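Local coordinates for serpin (Taeniopygia guttata, PDB 5HGC), which binds a cortisol-type steroid and, as a member of the serpin family, may inhibit serine endopeptidases, at residues M6-L11 with R362-T367; G93-N98 with N230-A235; T44-L49 with M167-F172; S171-K176 with H319-D324; G80-I85 with K120-L125. All blocks are in the same frame, centred on the assembly; numbering follows the deposited sequence.

In the fold
From the N terminus, residues 6-11 pack against 362-367 near the C-terminal end, so contact 1 closes the widest loop and encloses the other four. Within it, contact 3 lays helix 39-52 on strand 167-176, and inside that span contact 5 joins helices 74-89 and 113-123; Phe81 and Tyr123 of contact 5 pack on Ala47. Contact 2 starts between the two segments of contact 5 and ends at the 230-235 turn, thereby crossing contacts 3, 4 and 5. Contact 4 starts on the strand where contact 3 ends and pairs it with strand 316-325. Contacts 1 and 2 are joined by Arg362, which bonds to Ser232 and Ala233, while Asn83 ties contact 5 to Ala8.

Contact 1: M6-L11 with R362-T367; sequences MAALKL and RDTNST. Unlike the reference sequence in segment 6-11: Ala8 (reference Cys). With HCY ((11alpha,14beta)-11,17,21-trihydroxypregn-4-ene-3,20-dione), chain B.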
# COMPACT_ATOMS: atom_id res chain seq x y z
N MET A 6 -1.92 2.06 20.60
CA MET A 6 -2.40 3.39 21.06
C MET A 6 -1.84 4.52 20.18
O MET A 6 -2.60 5.28 19.56
CB MET A 6 -2.13 3.59 22.57
CG MET A 6 -2.81 4.78 23.27
SD MET A 6 -1.87 6.35 23.37
CE MET A 6 -2.35 6.99 25.00
N ALA A 7 -0.50 4.59 20.09
CA ALA A 7 0.17 5.66 19.33
C ALA A 7 -0.23 5.61 17.84
O ALA A 7 -0.61 6.65 17.28
CB ALA A 7 1.69 5.61 19.49
N ALA A 8 -0.20 4.41 17.27
CA ALA A 8 -0.62 4.15 15.89
C ALA A 8 -2.05 4.63 15.60
O ALA A 8 -2.32 5.27 14.57
CB ALA A 8 -0.43 2.67 15.52
N LEU A 9 -2.96 4.40 16.55
CA LEU A 9 -4.35 4.75 16.28
C LEU A 9 -4.59 6.23 16.14
O LEU A 9 -5.57 6.61 15.48
CB LEU A 9 -5.34 4.14 17.27
CG LEU A 9 -5.36 2.61 17.29
CD1 LEU A 9 -5.96 2.15 18.60
CD2 LEU A 9 -6.12 2.07 16.10
N LYS A 10 -3.69 7.05 16.70
CA LYS A 10 -3.87 8.51 16.64
C LYS A 10 -3.72 8.95 15.21
O LYS A 10 -4.20 10.05 14.86
CB LYS A 10 -2.90 9.29 17.52
CG LYS A 10 -3.03 9.04 19.01
CD LYS A 10 -2.52 10.24 19.81
CE LYS A 10 -2.12 9.78 21.21
NZ LYS A 10 -1.13 10.71 21.80
N LEU A 11 -3.08 8.08 14.41
CA LEU A 11 -2.78 8.38 13.02
C LEU A 11 -3.85 7.99 11.98
O LEU A 11 -3.75 8.34 10.78
CB LEU A 11 -1.43 7.74 12.63
CG LEU A 11 -0.15 8.02 13.45
CD1 LEU A 11 1.03 7.43 12.71
CD2 LEU A 11 0.09 9.49 13.79
N ARG A 362 -6.82 -4.66 10.88
CA ARG A 362 -7.85 -4.44 11.91
C ARG A 362 -7.32 -4.03 13.29
O ARG A 362 -8.02 -3.32 13.99
CB ARG A 362 -8.83 -5.61 12.07
CG ARG A 362 -9.73 -5.90 10.89
CD ARG A 362 -10.36 -7.27 11.09
NE ARG A 362 -9.45 -8.32 10.64
CZ ARG A 362 -9.64 -9.63 10.79
NH1 ARG A 362 -10.74 -10.05 11.44
NH2 ARG A 362 -8.73 -10.52 10.31
N ASP A 363 -6.09 -4.45 13.65
CA ASP A 363 -5.39 -3.98 14.88
C ASP A 363 -4.92 -2.54 14.89
O ASP A 363 -4.89 -1.91 15.94
CB ASP A 363 -4.21 -4.85 15.20
CG ASP A 363 -4.62 -6.23 15.65
OD1 ASP A 363 -5.80 -6.47 16.08
OD2 ASP A 363 -3.75 -7.10 15.54
N THR A 364 -4.57 -1.98 13.74
CA THR A 364 -4.13 -0.57 13.71
C THR A 364 -5.02 0.31 12.85
O THR A 364 -4.73 1.51 12.69
CB THR A 364 -2.73 -0.47 13.13
OG1 THR A 364 -2.71 -1.15 11.85
CG2 THR A 364 -1.71 -1.09 14.06
N ASN A 365 -6.06 -0.28 12.26
CA ASN A 365 -6.90 0.43 11.33
C ASN A 365 -6.14 1.22 10.28
O ASN A 365 -6.39 2.41 10.10
CB ASN A 365 -7.86 1.36 12.06
CG ASN A 365 -8.96 0.60 12.81
OD1 ASN A 365 -9.31 -0.53 12.45
ND2 ASN A 365 -9.48 1.21 13.86
N SER A 366 -5.20 0.55 9.60
CA SER A 366 -4.44 1.21 8.55
C SER A 366 -4.64 0.50 7.24
O SER A 366 -4.80 -0.74 7.20
CB SER A 366 -2.93 1.29 8.87
OG SER A 366 -2.47 -0.01 9.14
N THR A 367 -4.60 1.29 6.17
CA THR A 367 -4.62 0.76 4.83
C THR A 367 -3.25 0.27 4.43
O THR A 367 -2.29 1.05 4.34
CB THR A 367 -5.12 1.82 3.84
OG1 THR A 367 -6.22 2.53 4.44
CG2 THR A 367 -5.52 1.16 2.53
C1 HCY B . -12.80 4.58 9.82
C2 HCY B . -12.67 6.10 9.80
C3 HCY B . -11.23 6.54 9.68
C4 HCY B . -10.18 5.58 9.28
C5 HCY B . -10.52 4.43 8.69
C6 HCY B . -9.48 3.69 7.88
C7 HCY B . -9.47 2.19 8.27
C8 HCY B . -10.84 1.53 8.44
C9 HCY B . -11.74 2.39 9.35
C10 HCY B . -11.91 3.83 8.83
C12 HCY B . -12.89 0.20 10.28
C11 HCY B . -13.04 1.68 9.85
C13 HCY B . -12.02 -0.60 9.27
C14 HCY B . -10.70 0.16 9.07
C15 HCY B . -9.74 -0.87 8.51
C16 HCY B . -10.14 -2.19 9.16
C17 HCY B . -11.51 -1.95 9.84
C18 HCY B . -12.73 -0.89 7.92
C19 HCY B . -12.54 3.94 7.42
C20 HCY B . -12.45 -3.13 9.69
C21 HCY B . -13.43 -3.48 10.80
O1 HCY B . -10.96 7.71 9.85
O2 HCY B . -13.92 1.75 8.72
O3 HCY B . -11.32 -1.87 11.27
O4 HCY B . -12.44 -3.82 8.68
O5 HCY B . -14.61 -3.86 10.09
O HOH W 1 -2.68 3.22 12.54
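The short N-terminal helical turn 6-9 packs here on the tight turn between strands 355-361 and 366-373, beside the steroid pocket of this serpin. The turn contains a G1 beta bulge, in which Asn365 and Ser366 both stand opposite Asp361, and Asn365 adopts a left-handed backbone conformation (phi 47°). Contact between the two segments is modest, a matter of van der Waals packing of methyl groups on the turn, with no direct hydrogen bond. Leu9 carries most of it: CG is anti to its own carbonyl carbon (chi1 -61°), and this sends CD2 to the carbonyl of Thr364, 3.7 Å from Thr364 O. The same methyl lies 4.1 Å from Asn365 ND2. Behind Leu9, the methyl of Ala8 faces Thr364 CG2 at 4.2 Å. A water bridges the backbones, donating to Thr364 O at 2.7 Å and more weakly to Ala8 O. The hydroxyl of Thr364 has Asp361 as its main partner, and Ser366 OG also donates to Thr364 OG1 at 2.9 Å, so the turn is braced from within. Asn365 works on two sides. Its amide nitrogen lies next to Leu9, whereas its amide oxygen faces the steroid, which is also held by Arg226 and Ser261. With CG beside the backbone N (chi1 -71°), Asn365 OD1 accepts a hydrogen bond from hydroxyl O3 of HCY at 2.7 Å.

Contact 2: G93-N98 with N230-A235; sequences GGVQLN and NGSATA
The backbones of 93-98 and 230-235 come together at two glycines, Gly94 CA and Gly231 CA lying 4.2 Å apart, an approach possible because neither residue has a side chain. The contact sets the irregular chain between helix 74-89 and strand 100-106 of the serpin fold against the tip of a beta hairpin, the turn joining strands 222-228 and 233-240. Its focus is one carbonyl oxygen. Ser232 N donates to Gly94 O at 2.9 Å in a nearly straight bond (166°), although the N-H stands above the carbonyl plane. A buttressing C-H contact comes from Gly231 CA, 3.4 Å from Gly94 O. Water 2 donates to Gly94 O at 2.7 Å and also to Asn230 O, while accepting from Ala233 N, so that it ties the hairpin turn together as well as joining it to the other segment. Side chains add little. Ser232 OG occupies the crowded position between its own backbone N and carbonyl carbon (chi1 53°), where Asp361 is its main hydrogen-bonding partner. Val95, in turn, packs on Asp361, Leu88 and Leu368. Its branch CG2, anti to the Val95 carbonyl carbon, meets the serine hydroxyl with 3.5 Å between Val95 CG2 and Ser232 OG.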
# COMPACT_ATOMS: atom_id res chain seq x y z
N GLY A 93 2.99 -10.91 15.83
CA GLY A 93 1.76 -10.11 15.57
C GLY A 93 0.90 -10.55 14.38
O GLY A 93 1.15 -11.59 13.74
N GLY A 94 -0.09 -9.74 14.05
CA GLY A 94 -1.14 -10.18 13.14
C GLY A 94 -1.01 -10.04 11.63
O GLY A 94 -1.94 -10.41 10.92
N VAL A 95 0.11 -9.51 11.14
CA VAL A 95 0.24 -9.15 9.74
C VAL A 95 1.51 -9.69 9.12
O VAL A 95 1.45 -10.35 8.10
CB VAL A 95 0.15 -7.64 9.52
CG1 VAL A 95 0.11 -7.30 8.04
CG2 VAL A 95 -1.11 -7.08 10.16
N GLN A 96 2.65 -9.43 9.77
CA GLN A 96 3.98 -9.77 9.23
C GLN A 96 4.13 -9.23 7.83
O GLN A 96 4.30 -9.98 6.88
CB GLN A 96 4.28 -11.29 9.26
CG GLN A 96 4.52 -11.86 10.65
CD GLN A 96 4.05 -13.29 10.77
OE1 GLN A 96 4.85 -14.23 10.78
NE2 GLN A 96 2.72 -13.47 10.84
N LEU A 97 4.03 -7.91 7.71
CA LEU A 97 3.91 -7.27 6.43
C LEU A 97 5.31 -7.21 5.79
O LEU A 97 5.45 -7.27 4.57
CB LEU A 97 3.32 -5.90 6.65
CG LEU A 97 3.13 -4.98 5.47
CD1 LEU A 97 2.14 -5.57 4.46
CD2 LEU A 97 2.69 -3.62 6.01
N ASN A 98 6.32 -7.14 6.65
CA ASN A 98 7.70 -6.94 6.27
C ASN A 98 7.95 -5.74 5.35
O ASN A 98 8.59 -5.85 4.32
CB ASN A 98 8.34 -8.27 5.84
CG ASN A 98 8.31 -9.31 7.00
OD1 ASN A 98 8.54 -8.97 8.17
ND2 ASN A 98 7.99 -10.57 6.67
N ASN A 230 -6.27 -14.70 8.04
CA ASN A 230 -5.74 -15.15 9.34
C ASN A 230 -4.88 -14.05 9.88
O ASN A 230 -4.11 -13.43 9.13
CB ASN A 230 -4.89 -16.40 9.19
CG ASN A 230 -5.74 -17.63 9.00
OD1 ASN A 230 -5.36 -18.55 8.26
ND2 ASN A 230 -6.93 -17.65 9.65
N GLY A 231 -5.00 -13.79 11.17
CA GLY A 231 -4.27 -12.68 11.73
C GLY A 231 -5.23 -11.53 11.79
O GLY A 231 -6.40 -11.70 12.07
N SER A 232 -4.76 -10.34 11.55
CA SER A 232 -5.62 -9.18 11.71
C SER A 232 -5.90 -8.42 10.38
O SER A 232 -6.70 -7.49 10.41
CB SER A 232 -5.03 -8.23 12.74
OG SER A 232 -3.68 -7.94 12.38
N ALA A 233 -5.25 -8.80 9.28
CA ALA A 233 -5.48 -8.15 7.97
C ALA A 233 -6.84 -8.54 7.45
O ALA A 233 -7.31 -9.60 7.76
CB ALA A 233 -4.41 -8.50 6.91
N THR A 234 -7.45 -7.68 6.66
CA THR A 234 -8.72 -7.97 6.03
C THR A 234 -8.74 -7.38 4.61
O THR A 234 -8.09 -6.37 4.35
CB THR A 234 -9.87 -7.40 6.92
OG1 THR A 234 -11.12 -7.94 6.50
CG2 THR A 234 -9.89 -5.84 6.94
N ALA A 235 -9.46 -8.02 3.69
CA ALA A 235 -9.55 -7.51 2.31
C ALA A 235 -10.97 -7.10 1.91
O ALA A 235 -11.89 -7.91 2.05
CB ALA A 235 -8.98 -8.53 1.35
O HOH W 2 -3.54 -10.84 8.75

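Contact 3: T44-L49 with M167-F172; sequences TAFAML and MLLASF. Unlike the reference sequence in segment 44-49: Thr44 (reference Ala).
Helix 39-52 lies against the inner face of the main serpin sheet, and here its turn 44-49 runs roughly antiparallel to strand segment 167-172. Their axes pass 9.3 Å apart at 144°. The tight part of the contact gathers round one methyl group, Leu169 CD2. Leu169 stands up from the strand with CG anti to the backbone N (chi1 177°) and pushes this methyl between three residues of the helix. Leu49 meets it tip to tip, with 3.8 Å between Leu49 CD1 and Leu169 CD2. Ala45 CB closes in at 4.1 Å from the same Leu169 CD2. Phe46 crosses the leucine obliquely and offers a ring face: Leu169 CD2 is 4.2 Å from the ring centroid of Phe46 and 22° off the normal, a CH-pi contact displaced toward the rim. Toward the two ends of the strand segment the contact thins out to single touches. Met167, bent at its last torsion, meets Leu49 through one atom pair, its CE lying 4.2 Å from Leu49 CD2, and at the other end Ser171 CB rests 4.0 Å from Ala45 CB. The Ser171 hydroxyl makes its hydrogen bond with His319 on the adjoining strand and a weak one with Ser41. No side of the contact opens to solvent, since all the touching residues are buried. Ile103 and Asn101 of strand 100-106 continue the floor beside Leu169 and Ser171, Val314 packs on Leu49 and Met167, and Phe115 and Tyr123 of helix 113-123 pack on Met48. Beneath the sheet, helix 135-149 takes the outward-facing Leu168 and Phe172.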
# COMPACT_ATOMS: atom_id res chain seq x y z
N THR A 44 4.94 6.00 5.58
CA THR A 44 6.00 5.72 6.52
C THR A 44 7.36 6.20 5.97
O THR A 44 8.09 6.80 6.74
CB THR A 44 5.99 4.24 6.87
OG1 THR A 44 4.73 3.91 7.45
CG2 THR A 44 7.04 3.92 7.85
N ALA A 45 7.66 5.98 4.67
CA ALA A 45 8.94 6.38 4.08
C ALA A 45 9.08 7.90 4.20
O ALA A 45 10.13 8.37 4.66
CB ALA A 45 9.06 5.94 2.63
N PHE A 46 8.02 8.65 3.90
CA PHE A 46 8.05 10.11 4.01
C PHE A 46 8.10 10.72 5.38
O PHE A 46 8.77 11.73 5.57
CB PHE A 46 7.00 10.78 3.12
CG PHE A 46 7.49 10.93 1.73
CD1 PHE A 46 7.42 9.87 0.84
CD2 PHE A 46 8.18 12.07 1.37
CE1 PHE A 46 8.01 9.98 -0.42
CE2 PHE A 46 8.76 12.20 0.11
CZ PHE A 46 8.67 11.16 -0.79
N ALA A 47 7.43 10.09 6.34
CA ALA A 47 7.46 10.58 7.70
C ALA A 47 8.89 10.46 8.18
O ALA A 47 9.44 11.36 8.82
CB ALA A 47 6.53 9.77 8.58
N MET A 48 9.53 9.35 7.81
CA MET A 48 10.91 9.13 8.10
C MET A 48 11.83 10.24 7.54
O MET A 48 12.68 10.74 8.28
CB MET A 48 11.27 7.76 7.60
CG MET A 48 12.62 7.27 8.00
SD MET A 48 13.36 6.75 6.47
CE MET A 48 14.10 8.30 6.00
N LEU A 49 11.64 10.67 6.29
CA LEU A 49 12.35 11.86 5.81
C LEU A 49 12.11 13.07 6.68
O LEU A 49 13.04 13.87 6.93
CB LEU A 49 12.00 12.25 4.39
CG LEU A 49 12.65 11.44 3.28
CD1 LEU A 49 12.30 12.15 1.99
CD2 LEU A 49 14.16 11.34 3.43
N MET A 167 20.10 11.35 -3.79
CA MET A 167 19.47 10.36 -2.89
C MET A 167 18.27 9.68 -3.55
O MET A 167 17.40 10.34 -4.14
CB MET A 167 19.05 11.03 -1.57
CG MET A 167 18.15 10.18 -0.72
SD MET A 167 17.96 10.82 0.95
CE MET A 167 17.09 12.35 0.64
N LEU A 168 18.29 8.36 -3.49
CA LEU A 168 17.19 7.50 -3.82
C LEU A 168 16.47 7.06 -2.52
O LEU A 168 17.07 6.43 -1.65
CB LEU A 168 17.73 6.27 -4.57
CG LEU A 168 16.69 5.18 -4.85
CD1 LEU A 168 15.56 5.70 -5.75
CD2 LEU A 168 17.28 3.92 -5.45
N LEU A 169 15.19 7.39 -2.36
CA LEU A 169 14.37 6.81 -1.26
C LEU A 169 13.63 5.64 -1.82
O LEU A 169 12.84 5.80 -2.75
CB LEU A 169 13.39 7.84 -0.71
CG LEU A 169 12.40 7.42 0.39
CD1 LEU A 169 13.05 6.96 1.69
CD2 LEU A 169 11.51 8.63 0.65
N ALA A 170 13.92 4.45 -1.32
CA ALA A 170 13.19 3.23 -1.72
C ALA A 170 12.16 2.76 -0.62
O ALA A 170 12.55 2.56 0.54
CB ALA A 170 14.17 2.12 -2.03
N SER A 171 10.86 2.59 -0.98
CA SER A 171 9.99 1.74 -0.13
C SER A 171 9.43 0.58 -0.92
O SER A 171 8.99 0.73 -2.07
CB SER A 171 8.90 2.47 0.64
OG SER A 171 7.95 2.94 -0.30
N PHE A 172 9.46 -0.58 -0.28
CA PHE A 172 8.99 -1.75 -0.94
C PHE A 172 8.37 -2.68 0.07
O PHE A 172 8.69 -2.64 1.25
CB PHE A 172 10.12 -2.40 -1.72
CG PHE A 172 11.37 -2.62 -0.92
CD1 PHE A 172 12.25 -1.54 -0.63
CD2 PHE A 172 11.70 -3.90 -0.44
CE1 PHE A 172 13.41 -1.76 0.12
CE2 PHE A 172 12.88 -4.11 0.30
CZ PHE A 172 13.73 -3.05 0.58

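Contact 4: S171-K176 with H319-D324; sequences SFVYFK and HKASLD
Strands 167-176 and 316-325 are the central parallel pair of serpin beta-sheet A, the two between which the reactive loop inserts when a serpin takes up its cleaved form; here they pair directly, as in the uninserted state. Backbone bonds alternate across the pair: Lys320 N donates to Ser171 O, Val173 N to Lys320 O, Ser322 N to Val173 O, Phe175 N to Ser322 O at 2.8 Å, and Asp324 N to Phe175 O. On the inner face, Ser171 OG and His319 ND1 are hydrogen-bonded at 2.8 Å, the oxygen lying in the imidazole plane, while His319 NE2 pairs with Ser38 N, so that both ring nitrogens are engaged. Further along this face, Val173 CG1 packs on Ala321 CB at 4.1 Å. Phe175 and Leu323 then lie side by side and point the same way, with Leu323 CD1 at the ring edge, 3.9 Å from Phe175 CD2. On the other face Tyr174, its CG anti to the backbone N (chi1 165°), swings across to Asp324, whose OD1 is bonded to Ser277. Ring and carboxylate planes are 71° apart, and Tyr174 OH donates to Asp324 OD2 at 2.7 Å from above the carboxylate plane.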
# COMPACT_ATOMS: atom_id res chain seq x y z
N SER A 171 10.86 2.59 -0.98
CA SER A 171 9.99 1.74 -0.13
C SER A 171 9.43 0.58 -0.92
O SER A 171 8.99 0.73 -2.07
CB SER A 171 8.90 2.47 0.64
OG SER A 171 7.95 2.94 -0.30
N PHE A 172 9.46 -0.58 -0.28
CA PHE A 172 8.99 -1.75 -0.94
C PHE A 172 8.37 -2.68 0.07
O PHE A 172 8.69 -2.64 1.25
CB PHE A 172 10.12 -2.40 -1.72
CG PHE A 172 11.37 -2.62 -0.92
CD1 PHE A 172 12.25 -1.54 -0.63
CD2 PHE A 172 11.70 -3.90 -0.44
CE1 PHE A 172 13.41 -1.76 0.12
CE2 PHE A 172 12.88 -4.11 0.30
CZ PHE A 172 13.73 -3.05 0.58
N VAL A 173 7.49 -3.54 -0.41
CA VAL A 173 6.68 -4.42 0.47
C VAL A 173 6.05 -5.49 -0.38
O VAL A 173 5.51 -5.18 -1.44
CB VAL A 173 5.62 -3.64 1.30
CG1 VAL A 173 4.77 -2.78 0.38
CG2 VAL A 173 4.83 -4.59 2.16
N TYR A 174 6.20 -6.73 0.06
CA TYR A 174 5.54 -7.89 -0.53
C TYR A 174 4.57 -8.46 0.54
O TYR A 174 4.90 -8.48 1.75
CB TYR A 174 6.55 -8.99 -0.95
CG TYR A 174 5.89 -10.35 -1.22
CD1 TYR A 174 5.38 -10.67 -2.51
CD2 TYR A 174 5.74 -11.31 -0.18
CE1 TYR A 174 4.80 -11.93 -2.77
CE2 TYR A 174 5.12 -12.55 -0.43
CZ TYR A 174 4.65 -12.84 -1.71
OH TYR A 174 4.06 -14.05 -1.93
N PHE A 175 3.40 -8.94 0.09
CA PHE A 175 2.47 -9.59 0.99
C PHE A 175 1.78 -10.74 0.28
O PHE A 175 1.50 -10.68 -0.93
CB PHE A 175 1.46 -8.55 1.54
CG PHE A 175 0.45 -9.10 2.54
CD1 PHE A 175 0.83 -9.43 3.87
CD2 PHE A 175 -0.88 -9.32 2.17
CE1 PHE A 175 -0.10 -9.94 4.79
CE2 PHE A 175 -1.81 -9.83 3.09
CZ PHE A 175 -1.42 -10.15 4.41
N LYS A 176 1.53 -11.79 1.04
CA LYS A 176 0.59 -12.86 0.67
C LYS A 176 -0.16 -13.24 1.93
O LYS A 176 0.43 -13.60 2.99
CB LYS A 176 1.30 -14.07 0.08
CG LYS A 176 0.42 -15.28 -0.15
CD LYS A 176 1.02 -16.19 -1.23
CE LYS A 176 0.14 -17.39 -1.46
NZ LYS A 176 0.81 -18.54 -2.12
N HIS A 319 8.63 3.45 -5.17
CA HIS A 319 7.79 2.58 -4.36
C HIS A 319 7.38 1.33 -5.11
O HIS A 319 6.88 1.45 -6.22
CB HIS A 319 6.56 3.32 -3.90
CG HIS A 319 5.59 2.44 -3.17
ND1 HIS A 319 5.84 1.97 -1.90
CD2 HIS A 319 4.41 1.90 -3.56
CE1 HIS A 319 4.83 1.19 -1.52
NE2 HIS A 319 3.95 1.14 -2.51
N LYS A 320 7.62 0.15 -4.56
CA LYS A 320 7.14 -1.07 -5.23
C LYS A 320 6.36 -1.94 -4.24
O LYS A 320 6.89 -2.31 -3.17
CB LYS A 320 8.28 -1.86 -5.91
CG LYS A 320 7.85 -2.95 -6.90
CD LYS A 320 9.04 -3.46 -7.69
CE LYS A 320 8.70 -4.27 -8.96
NZ LYS A 320 8.58 -5.77 -8.84
N ALA A 321 5.10 -2.24 -4.57
CA ALA A 321 4.27 -3.13 -3.74
C ALA A 321 3.94 -4.37 -4.53
O ALA A 321 3.71 -4.32 -5.72
CB ALA A 321 2.99 -2.45 -3.27
N SER A 322 3.88 -5.49 -3.85
CA SER A 322 3.70 -6.73 -4.52
C SER A 322 2.82 -7.67 -3.68
O SER A 322 2.95 -7.77 -2.44
CB SER A 322 5.07 -7.28 -4.78
OG SER A 322 4.97 -8.38 -5.59
N LEU A 323 1.94 -8.38 -4.35
CA LEU A 323 0.91 -9.16 -3.66
C LEU A 323 0.64 -10.43 -4.41
O LEU A 323 0.47 -10.42 -5.62
CB LEU A 323 -0.39 -8.33 -3.58
CG LEU A 323 -1.69 -9.05 -3.15
CD1 LEU A 323 -1.67 -9.37 -1.64
CD2 LEU A 323 -2.95 -8.27 -3.55
N ASP A 324 0.58 -11.53 -3.72
CA ASP A 324 -0.01 -12.70 -4.33
C ASP A 324 -1.34 -13.05 -3.66
O ASP A 324 -1.51 -12.92 -2.39
CB ASP A 324 0.91 -13.92 -4.21
CG ASP A 324 2.17 -13.77 -5.00
OD1 ASP A 324 2.10 -13.25 -6.14
OD2 ASP A 324 3.24 -14.16 -4.47

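Contact 5: G80-I85 with K120-L125; sequences GFHNLI and KALYQL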
# COMPACT_ATOMS: atom_id res chain seq x y z
N GLY A 80 3.65 7.39 16.54
CA GLY A 80 2.58 6.74 15.81
C GLY A 80 3.13 5.78 14.79
O GLY A 80 2.75 4.57 14.80
N PHE A 81 4.04 6.28 13.93
CA PHE A 81 4.55 5.46 12.86
C PHE A 81 5.49 4.41 13.42
O PHE A 81 5.53 3.31 12.90
CB PHE A 81 5.27 6.27 11.81
CG PHE A 81 4.36 6.95 10.86
CD1 PHE A 81 3.60 6.20 9.92
CD2 PHE A 81 4.24 8.37 10.87
CE1 PHE A 81 2.72 6.86 9.04
CE2 PHE A 81 3.38 9.02 9.97
CZ PHE A 81 2.63 8.27 9.06
N HIS A 82 6.24 4.72 14.48
CA HIS A 82 7.04 3.63 15.05
C HIS A 82 6.12 2.47 15.57
O HIS A 82 6.40 1.24 15.47
CB HIS A 82 7.95 4.11 16.19
CG HIS A 82 8.59 2.98 16.91
ND1 HIS A 82 9.57 2.20 16.33
CD2 HIS A 82 8.31 2.40 18.09
CE1 HIS A 82 9.90 1.21 17.14
NE2 HIS A 82 9.16 1.32 18.23
N ASN A 83 5.01 2.87 16.17
CA ASN A 83 4.12 1.88 16.74
C ASN A 83 3.48 1.08 15.61
O ASN A 83 3.40 -0.16 15.67
CB ASN A 83 3.12 2.58 17.65
CG ASN A 83 2.12 1.65 18.31
OD1 ASN A 83 1.03 2.09 18.54
ND2 ASN A 83 2.49 0.39 18.64
N LEU A 84 3.09 1.79 14.55
CA LEU A 84 2.56 1.15 13.38
C LEU A 84 3.52 0.15 12.73
O LEU A 84 3.13 -1.00 12.53
CB LEU A 84 2.11 2.23 12.40
CG LEU A 84 1.42 1.90 11.09
CD1 LEU A 84 0.18 1.00 11.33
CD2 LEU A 84 1.06 3.26 10.54
N ILE A 85 4.77 0.55 12.44
CA ILE A 85 5.70 -0.39 11.78
C ILE A 85 5.98 -1.56 12.69
O ILE A 85 6.07 -2.71 12.24
CB ILE A 85 7.08 0.22 11.41
CG1 ILE A 85 6.92 1.50 10.65
CG2 ILE A 85 7.92 -0.70 10.50
CD1 ILE A 85 8.18 2.31 10.80
N LYS A 120 16.81 4.73 12.36
CA LYS A 120 16.83 3.31 12.58
C LYS A 120 15.86 2.94 13.72
O LYS A 120 15.06 1.99 13.61
CB LYS A 120 18.23 2.80 12.90
CG LYS A 120 18.24 1.32 13.28
CD LYS A 120 19.57 0.68 12.97
CE LYS A 120 19.50 -0.11 11.66
NZ LYS A 120 18.94 -1.49 11.83
N ALA A 121 15.92 3.69 14.81
CA ALA A 121 15.13 3.35 16.00
C ALA A 121 13.67 3.48 15.67
O ALA A 121 12.91 2.57 15.96
CB ALA A 121 15.49 4.25 17.20
N LEU A 122 13.28 4.59 15.02
CA LEU A 122 11.87 4.83 14.75
C LEU A 122 11.30 4.05 13.57
O LEU A 122 10.17 3.59 13.62
CB LEU A 122 11.58 6.31 14.59
CG LEU A 122 11.68 7.17 15.84
CD1 LEU A 122 11.68 8.66 15.44
CD2 LEU A 122 10.53 6.85 16.78
N TYR A 123 12.10 3.90 12.52
CA TYR A 123 11.56 3.57 11.22
C TYR A 123 12.30 2.40 10.67
O TYR A 123 12.10 2.05 9.52
CB TYR A 123 11.67 4.75 10.25
CG TYR A 123 10.68 5.86 10.55
CD1 TYR A 123 9.32 5.73 10.18
CD2 TYR A 123 11.07 7.03 11.20
CE1 TYR A 123 8.39 6.72 10.49
CE2 TYR A 123 10.16 8.03 11.48
CZ TYR A 123 8.81 7.88 11.15
OH TYR A 123 7.89 8.87 11.42
N GLN A 124 13.16 1.77 11.47
CA GLN A 124 14.00 0.66 10.95
C GLN A 124 14.73 0.99 9.60
O GLN A 124 14.89 0.12 8.77
CB GLN A 124 13.20 -0.65 10.79
CG GLN A 124 12.10 -1.00 11.82
CD GLN A 124 11.19 -2.21 11.37
OE1 GLN A 124 10.96 -2.45 10.15
NE2 GLN A 124 10.66 -2.96 12.35
N LEU A 125 15.13 2.24 9.38
CA LEU A 125 15.86 2.62 8.17
C LEU A 125 17.21 1.91 8.01
O LEU A 125 18.05 1.85 8.96
CB LEU A 125 16.10 4.13 8.11
CG LEU A 125 17.09 4.57 7.00
CD1 LEU A 125 16.45 4.42 5.64
CD2 LEU A 125 17.59 6.01 7.18
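Helical residues 80-85 run past the end of helix 113-123 so closely that His82 CA lies 5.0 Å from Leu122 CA, and the chain then leaves the helix at Gln124 with positive phi (49°). The polar link uses a carbonyl in this last turn. His82, its CG anti to the backbone N, donates from ND1 to Leu122 O at 3.1 Å; the acceptor lies in the imidazole plane, but the N-H arrives from above the carbonyl plane. Leu122 CD2 packs 3.8 Å from His82 CB. On the buried side, Tyr123 bends its ring back beneath the other helix. Tyr123 CE1 comes within 3.4 Å of Phe81 CB, and the phenol hydroxyl bonds to His78, about one turn before Phe81 in helix 74-89. Ile85 fills the angle between ring and backbone: Ile85 CD1 is 3.7 Å from Tyr123 CD1 and 3.6 Å from Tyr123 CA. Its other branch, Ile85 CG2, meets the Gln124 amide tip to tip; Gln124 OE1 is hydrogen-bonded to Asn89. Phe81 and Tyr123 both continue onto Ala47 of helix 39-52. This is helix-helix packing of the serpin's helical region, next to the bound amino sugar BDG, whose nearest atom is about 4 Å from the Leu122 side chain and whose pocket includes His78 and Asp118 of these two helices.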